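Serine protease pet (Escherichia coli, PDB 4OM9) is a serine protease secreted by enteroaggregative Escherichia coli that acts as an autotransporter enterotoxin and probably cleaves the host cytoskeletal protein alpha-fodrin. Local coordinates at residues G435-F440 with E460-V465; N480-H485 with S506-N511. All coordinates share one frame; numbering follows the deposited sequence.

Contact 1 (G435-F440 with E460-V465); sequences GHNQTF and ESVLSV
Ser461 OG donates a hydrogen bond to the backbone O of His436 at 2.7 Å, reaching that oxygen 34° away from its carbonyl plane. The buried hydroxyl thereby takes up a main-chain acceptor just before regular strand pairing begins. Asn437 supplies an acceptor in return: its side-chain OD1 receives Val462 N at 2.8 Å in an almost straight bond (168° at the hydrogen). Its CG lies beside its own backbone N (chi1 -57°), and CB of Val462 comes within 3.5 Å of OD1, the two side chains crossing obliquely. From Gln438 onward the main chains take over, as adjacent coils of the right-handed parallel beta-helix that forms the stalk of autotransporter passenger domains; the strand axes approach to 4.7 Å. Gln438 N bonds to Val462 O, Ser464 N to Gln438 O and Phe440 N to Ser464 O, and this last oxygen also meets the CA-H of Thr439. NE2 of Gln438 turns forward along its own strand to Thr439 O at 3.0 Å, approaching from above that carbonyl plane. On the buried face, Leu463 CD1 sits at the edge of the Phe440 ring, near its plane, 3.5 Å from CE1. On the opposite face the side chains of Thr439 and Ser464 lie side by side, with Thr439 OG1 3.7 Å from Ser464 CB. Leu463 also packs against Val481 and Leu483 of strand 481-486 in the next coil.

Contact 2 (N480-H485 with S506-N511); sequences NVRLEH and SISIKN
Leu483 O accepts Ser508 N at 2.9 Å and Leu483 N donates to Ser506 O, joining two parallel strands, neighbouring coils of the beta-helix whose axes come within 4.8 Å. Ser508 O then accepts His485 N at 2.8 Å, and the longer bond from Lys510 N reaches His485 O from above its carbonyl plane.

Apolar contact lies on the buried face, where Leu483 CB meets Ile507 CG1 at 4.1 Å and His485 CB meets Ile509 CD1 at 3.9 Å. Both isoleucines lean on Leu586 of the next coil.

Polar side chains occupy the other face. Arg482, extended from CG to NE, brings NH1 to Ser506 OG at 3.1 Å in a bent bond (136° at the hydrogen), the hydroxyl lying 24° out of the guanidinium plane. NH2 rests obliquely 3.3 Å from Ser508 CB. Glu484 OE2 forms a salt bridge with Arg482 NE, modelled too short for its length to be trusted. With Lys510 NZ 5.7 Å from Arg482 NH2, Glu484, and Glu589 beside Lys510, would probably offset part of the positive charge gathered along this face.

Contacts 1 and 2 follow each other in the chain and stack in the beta-helix, their centres 10 Å apart. Strands 461-465 and 481-486 are direct neighbours, so four strands, 438-440, 461-465, 481-486 and 506-510, run parallel in succession. Among the probable hydrogen bonds that join the contacts are Leu463 N to Arg482 O at 2.6 Å, and His485 ND1 to Val465 O at 2.7 Å, the latter tying a buried side chain to the preceding coil; NE2 of the same ring bonds to Ala494 O. Leu483 CD1 also packs 3.3 Å from Leu463 O. Both contacts belong to the stalk; the chymotrypsin-like protease fold, built from antiparallel sheets earlier in the chain, contributes no strand to either.

Contact 1 (G435-F440 with E460-V465)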
loop_
_atom_site.group_PDB
_atom_site.type_symbol
_atom_site.label_atom_id
_atom_site.label_comp_id
_atom_site.label_asym_id
_atom_site.label_seq_id
_atom_site.Cartn_x
_atom_site.Cartn_y
_atom_site.Cartn_z
ATOM N N GLY A 435 -4.203 3.559 -25.014
ATOM C CA GLY A 435 -3.392 4.349 -25.929
ATOM C C GLY A 435 -3.730 5.828 -25.952
ATOM O O GLY A 435 -2.987 6.615 -26.530
ATOM N N HIS A 436 -4.846 6.210 -25.329
ATOM C CA HIS A 436 -5.263 7.614 -25.265
ATOM C C HIS A 436 -4.696 8.329 -24.031
ATOM O O HIS A 436 -4.413 7.693 -23.014
ATOM C CB HIS A 436 -6.787 7.715 -25.265
ATOM C CG HIS A 436 -7.428 7.118 -26.477
ATOM N ND1 HIS A 436 -7.571 7.816 -27.669
ATOM C CD2 HIS A 436 -7.951 5.892 -26.704
ATOM C CE1 HIS A 436 -8.151 7.042 -28.563
ATOM N NE2 HIS A 436 -8.399 5.867 -28.003
ATOM N N ASN A 437 -4.532 9.646 -24.134
ATOM C CA ASN A 437 -4.139 10.486 -23.009
ATOM C C ASN A 437 -5.390 11.055 -22.365
ATOM O O ASN A 437 -6.287 11.525 -23.065
ATOM C CB ASN A 437 -3.213 11.634 -23.456
ATOM C CG ASN A 437 -1.931 11.148 -24.167
ATOM O OD1 ASN A 437 -1.401 10.078 -23.879
ATOM N ND2 ASN A 437 -1.428 11.964 -25.097
ATOM N N GLN A 438 -5.481 11.012 -21.049
ATOM C CA GLN A 438 -6.636 11.573 -20.359
ATOM C C GLN A 438 -6.221 12.441 -19.183
ATOM O O GLN A 438 -5.286 12.131 -18.456
ATOM C CB GLN A 438 -7.582 10.477 -19.864
ATOM C CG GLN A 438 -8.789 11.034 -19.080
ATOM C CD GLN A 438 -9.810 11.765 -19.970
ATOM O OE1 GLN A 438 -10.149 11.284 -21.061
ATOM N NE2 GLN A 438 -10.307 12.924 -19.504
ATOM N N THR A 439 -6.943 13.538 -19.018
ATOM C CA THR A 439 -6.677 14.505 -17.971
ATOM C C THR A 439 -7.822 14.551 -16.988
ATOM O O THR A 439 -8.981 14.603 -17.386
ATOM C CB THR A 439 -6.490 15.911 -18.549
ATOM O OG1 THR A 439 -5.412 15.902 -19.496
ATOM C CG2 THR A 439 -6.229 16.916 -17.431
ATOM N N PHE A 440 -7.489 14.526 -15.708
ATOM C CA PHE A 440 -8.451 14.791 -14.661
ATOM C C PHE A 440 -7.947 15.937 -13.792
ATOM O O PHE A 440 -6.765 15.991 -13.431
ATOM C CB PHE A 440 -8.679 13.566 -13.757
ATOM C CG PHE A 440 -9.030 12.288 -14.477
ATOM C CD1 PHE A 440 -8.052 11.533 -15.102
ATOM C CD2 PHE A 440 -10.335 11.782 -14.425
ATOM C CE1 PHE A 440 -8.366 10.336 -15.720
ATOM C CE2 PHE A 440 -10.659 10.585 -15.028
ATOM C CZ PHE A 440 -9.672 9.862 -15.683
ATOM N N GLU A 460 1.960 4.559 -25.356
ATOM C CA GLU A 460 1.842 4.838 -23.938
ATOM C C GLU A 460 0.790 5.906 -23.711
ATOM O O GLU A 460 0.658 6.830 -24.520
ATOM C CB GLU A 460 3.202 5.257 -23.360
ATOM C CG GLU A 460 3.147 6.366 -22.353
ATOM C CD GLU A 460 4.528 6.697 -21.813
ATOM O OE1 GLU A 460 5.134 7.698 -22.274
ATOM O OE2 GLU A 460 5.013 5.945 -20.942
ATOM N N SER A 461 0.040 5.754 -22.621
ATOM C CA SER A 461 -1.007 6.685 -22.240
ATOM C C SER A 461 -0.508 7.646 -21.182
ATOM O O SER A 461 -0.004 7.227 -20.136
ATOM C CB SER A 461 -2.241 5.942 -21.704
ATOM O OG SER A 461 -3.025 5.353 -22.736
ATOM N N VAL A 462 -0.662 8.939 -21.434
ATOM C CA VAL A 462 -0.312 9.917 -20.414
ATOM C C VAL A 462 -1.538 10.191 -19.573
ATOM O O VAL A 462 -2.568 10.639 -20.085
ATOM C CB VAL A 462 0.194 11.240 -20.994
ATOM C CG1 VAL A 462 0.514 12.210 -19.857
ATOM C CG2 VAL A 462 1.402 11.012 -21.868
ATOM N N LEU A 463 -1.429 9.896 -18.282
ATOM C CA LEU A 463 -2.480 10.225 -17.337
ATOM C C LEU A 463 -2.106 11.497 -16.567
ATOM O O LEU A 463 -1.149 11.510 -15.795
ATOM C CB LEU A 463 -2.716 9.053 -16.395
ATOM C CG LEU A 463 -3.530 9.324 -15.132
ATOM C CD1 LEU A 463 -4.949 9.704 -15.506
ATOM C CD2 LEU A 463 -3.525 8.106 -14.234
ATOM N N SER A 464 -2.851 12.571 -16.797
ATOM C CA SER A 464 -2.583 13.837 -16.137
ATOM C C SER A 464 -3.579 14.084 -15.000
ATOM O O SER A 464 -4.804 13.966 -15.176
ATOM C CB SER A 464 -2.631 14.989 -17.155
ATOM O OG SER A 464 -1.730 14.774 -18.244
ATOM N N VAL A 465 -3.062 14.409 -13.820
ATOM C CA VAL A 465 -3.918 14.771 -12.700
ATOM C C VAL A 465 -3.453 16.098 -12.187
ATOM O O VAL A 465 -2.359 16.194 -11.639
ATOM C CB VAL A 465 -3.867 13.751 -11.556
ATOM C CG1 VAL A 465 -4.857 14.144 -10.468
ATOM C CG2 VAL A 465 -4.120 12.351 -12.078
#

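Contact 2 (N480-H485 with S506-N511)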
loop_
_atom_site.group_PDB
_atom_site.type_symbol
_atom_site.label_atom_id
_atom_site.label_comp_id
_atom_site.label_asym_id
_atom_site.label_seq_id
_atom_site.Cartn_x
_atom_site.Cartn_y
_atom_site.Cartn_z
ATOM N N ASN A 480 0.640 0.370 -19.273
ATOM C CA ASN A 480 1.510 1.227 -20.069
ATOM C C ASN A 480 1.143 2.702 -19.936
ATOM O O ASN A 480 0.667 3.323 -20.885
ATOM C CB ASN A 480 1.457 0.790 -21.535
ATOM C CG ASN A 480 2.487 1.498 -22.399
ATOM O OD1 ASN A 480 3.485 2.012 -21.898
ATOM N ND2 ASN A 480 2.246 1.528 -23.711
ATOM N N VAL A 481 1.394 3.257 -18.752
ATOM C CA VAL A 481 0.942 4.597 -18.411
ATOM C C VAL A 481 2.113 5.506 -17.978
ATOM O O VAL A 481 3.110 5.043 -17.423
ATOM C CB VAL A 481 -0.115 4.534 -17.283
ATOM C CG1 VAL A 481 -0.570 5.911 -16.859
ATOM C CG2 VAL A 481 -1.332 3.659 -17.698
ATOM N N ARG A 482 1.994 6.796 -18.251
ATOM C CA ARG A 482 2.868 7.781 -17.637
ATOM C C ARG A 482 1.978 8.735 -16.875
ATOM O O ARG A 482 0.929 9.139 -17.388
ATOM C CB ARG A 482 3.710 8.518 -18.676
ATOM C CG ARG A 482 4.218 9.870 -18.239
ATOM C CD ARG A 482 4.951 10.530 -19.398
ATOM N NE ARG A 482 5.321 11.916 -19.131
ATOM C CZ ARG A 482 6.513 12.307 -18.689
ATOM N NH1 ARG A 482 7.466 11.416 -18.437
ATOM N NH2 ARG A 482 6.753 13.598 -18.501
ATOM N N LEU A 483 2.382 9.064 -15.646
ATOM C CA LEU A 483 1.586 9.917 -14.770
ATOM C C LEU A 483 2.214 11.285 -14.618
ATOM O O LEU A 483 3.388 11.369 -14.278
ATOM C CB LEU A 483 1.444 9.282 -13.397
ATOM C CG LEU A 483 0.759 10.112 -12.308
ATOM C CD1 LEU A 483 -0.658 10.435 -12.677
ATOM C CD2 LEU A 483 0.748 9.350 -11.018
ATOM N N GLU A 484 1.432 12.342 -14.840
ATOM C CA GLU A 484 1.931 13.704 -14.728
ATOM C C GLU A 484 1.104 14.565 -13.788
ATOM O O GLU A 484 -0.101 14.651 -13.919
ATOM C CB GLU A 484 1.994 14.375 -16.114
ATOM C CG GLU A 484 2.902 13.662 -17.082
ATOM C CD GLU A 484 3.043 14.362 -18.413
ATOM O OE1 GLU A 484 2.392 15.406 -18.620
ATOM O OE2 GLU A 484 3.811 13.858 -19.265
ATOM N N HIS A 485 1.758 15.235 -12.854
ATOM C CA HIS A 485 1.083 16.218 -12.010
ATOM C C HIS A 485 1.740 17.589 -12.282
ATOM O O HIS A 485 2.576 18.028 -11.514
ATOM C CB HIS A 485 1.187 15.785 -10.542
ATOM C CG HIS A 485 0.531 16.705 -9.562
ATOM N ND1 HIS A 485 -0.733 17.219 -9.742
ATOM C CD2 HIS A 485 0.951 17.167 -8.362
ATOM C CE1 HIS A 485 -1.058 17.967 -8.706
ATOM N NE2 HIS A 485 -0.053 17.952 -7.852
ATOM N N SER A 506 6.757 6.027 -15.910
ATOM C CA SER A 506 7.448 7.158 -15.323
ATOM C C SER A 506 6.448 8.099 -14.702
ATOM O O SER A 506 5.247 7.971 -14.918
ATOM C CB SER A 506 8.297 7.905 -16.361
ATOM O OG SER A 506 7.483 8.538 -17.338
ATOM N N ILE A 507 6.955 9.037 -13.913
ATOM C CA ILE A 507 6.110 9.991 -13.220
ATOM C C ILE A 507 6.783 11.344 -13.297
ATOM O O ILE A 507 7.983 11.463 -13.036
ATOM C CB ILE A 507 5.877 9.610 -11.741
ATOM C CG1 ILE A 507 5.063 8.318 -11.615
ATOM C CG2 ILE A 507 5.170 10.732 -11.012
ATOM C CD1 ILE A 507 4.984 7.782 -10.171
ATOM N N SER A 508 6.021 12.366 -13.657
ATOM C CA SER A 508 6.596 13.691 -13.784
ATOM C C SER A 508 5.773 14.716 -13.020
ATOM O O SER A 508 4.553 14.769 -13.141
ATOM C CB SER A 508 6.721 14.079 -15.252
ATOM O OG SER A 508 6.525 15.463 -15.396
ATOM N N ILE A 509 6.481 15.519 -12.235
ATOM C CA ILE A 509 5.906 16.463 -11.296
ATOM C C ILE A 509 6.494 17.840 -11.501
ATOM O O ILE A 509 7.697 18.015 -11.376
ATOM C CB ILE A 509 6.202 16.066 -9.865
ATOM C CG1 ILE A 509 6.056 14.561 -9.681
ATOM C CG2 ILE A 509 5.326 16.843 -8.923
ATOM C CD1 ILE A 509 4.633 14.109 -9.689
ATOM N N LYS A 510 5.653 18.823 -11.790
ATOM C CA LYS A 510 6.125 20.183 -11.985
ATOM C C LYS A 510 5.220 21.138 -11.238
ATOM O O LYS A 510 3.995 21.105 -11.419
ATOM C CB LYS A 510 6.176 20.537 -13.471
ATOM C CG LYS A 510 7.156 19.698 -14.259
ATOM C CD LYS A 510 7.018 19.911 -15.766
ATOM C CE LYS A 510 7.496 18.675 -16.512
ATOM N NZ LYS A 510 8.330 18.994 -17.695
ATOM N N ASN A 511 5.836 21.937 -10.368
ATOM C CA ASN A 511 5.203 23.082 -9.727
ATOM C C ASN A 511 4.166 22.754 -8.648
ATOM O O ASN A 511 3.622 23.673 -8.038
ATOM C CB ASN A 511 4.561 23.995 -10.801
ATOM C CG ASN A 511 5.592 24.907 -11.496
ATOM O OD1 ASN A 511 6.596 25.280 -10.901
ATOM N ND2 ASN A 511 5.336 25.259 -12.759
#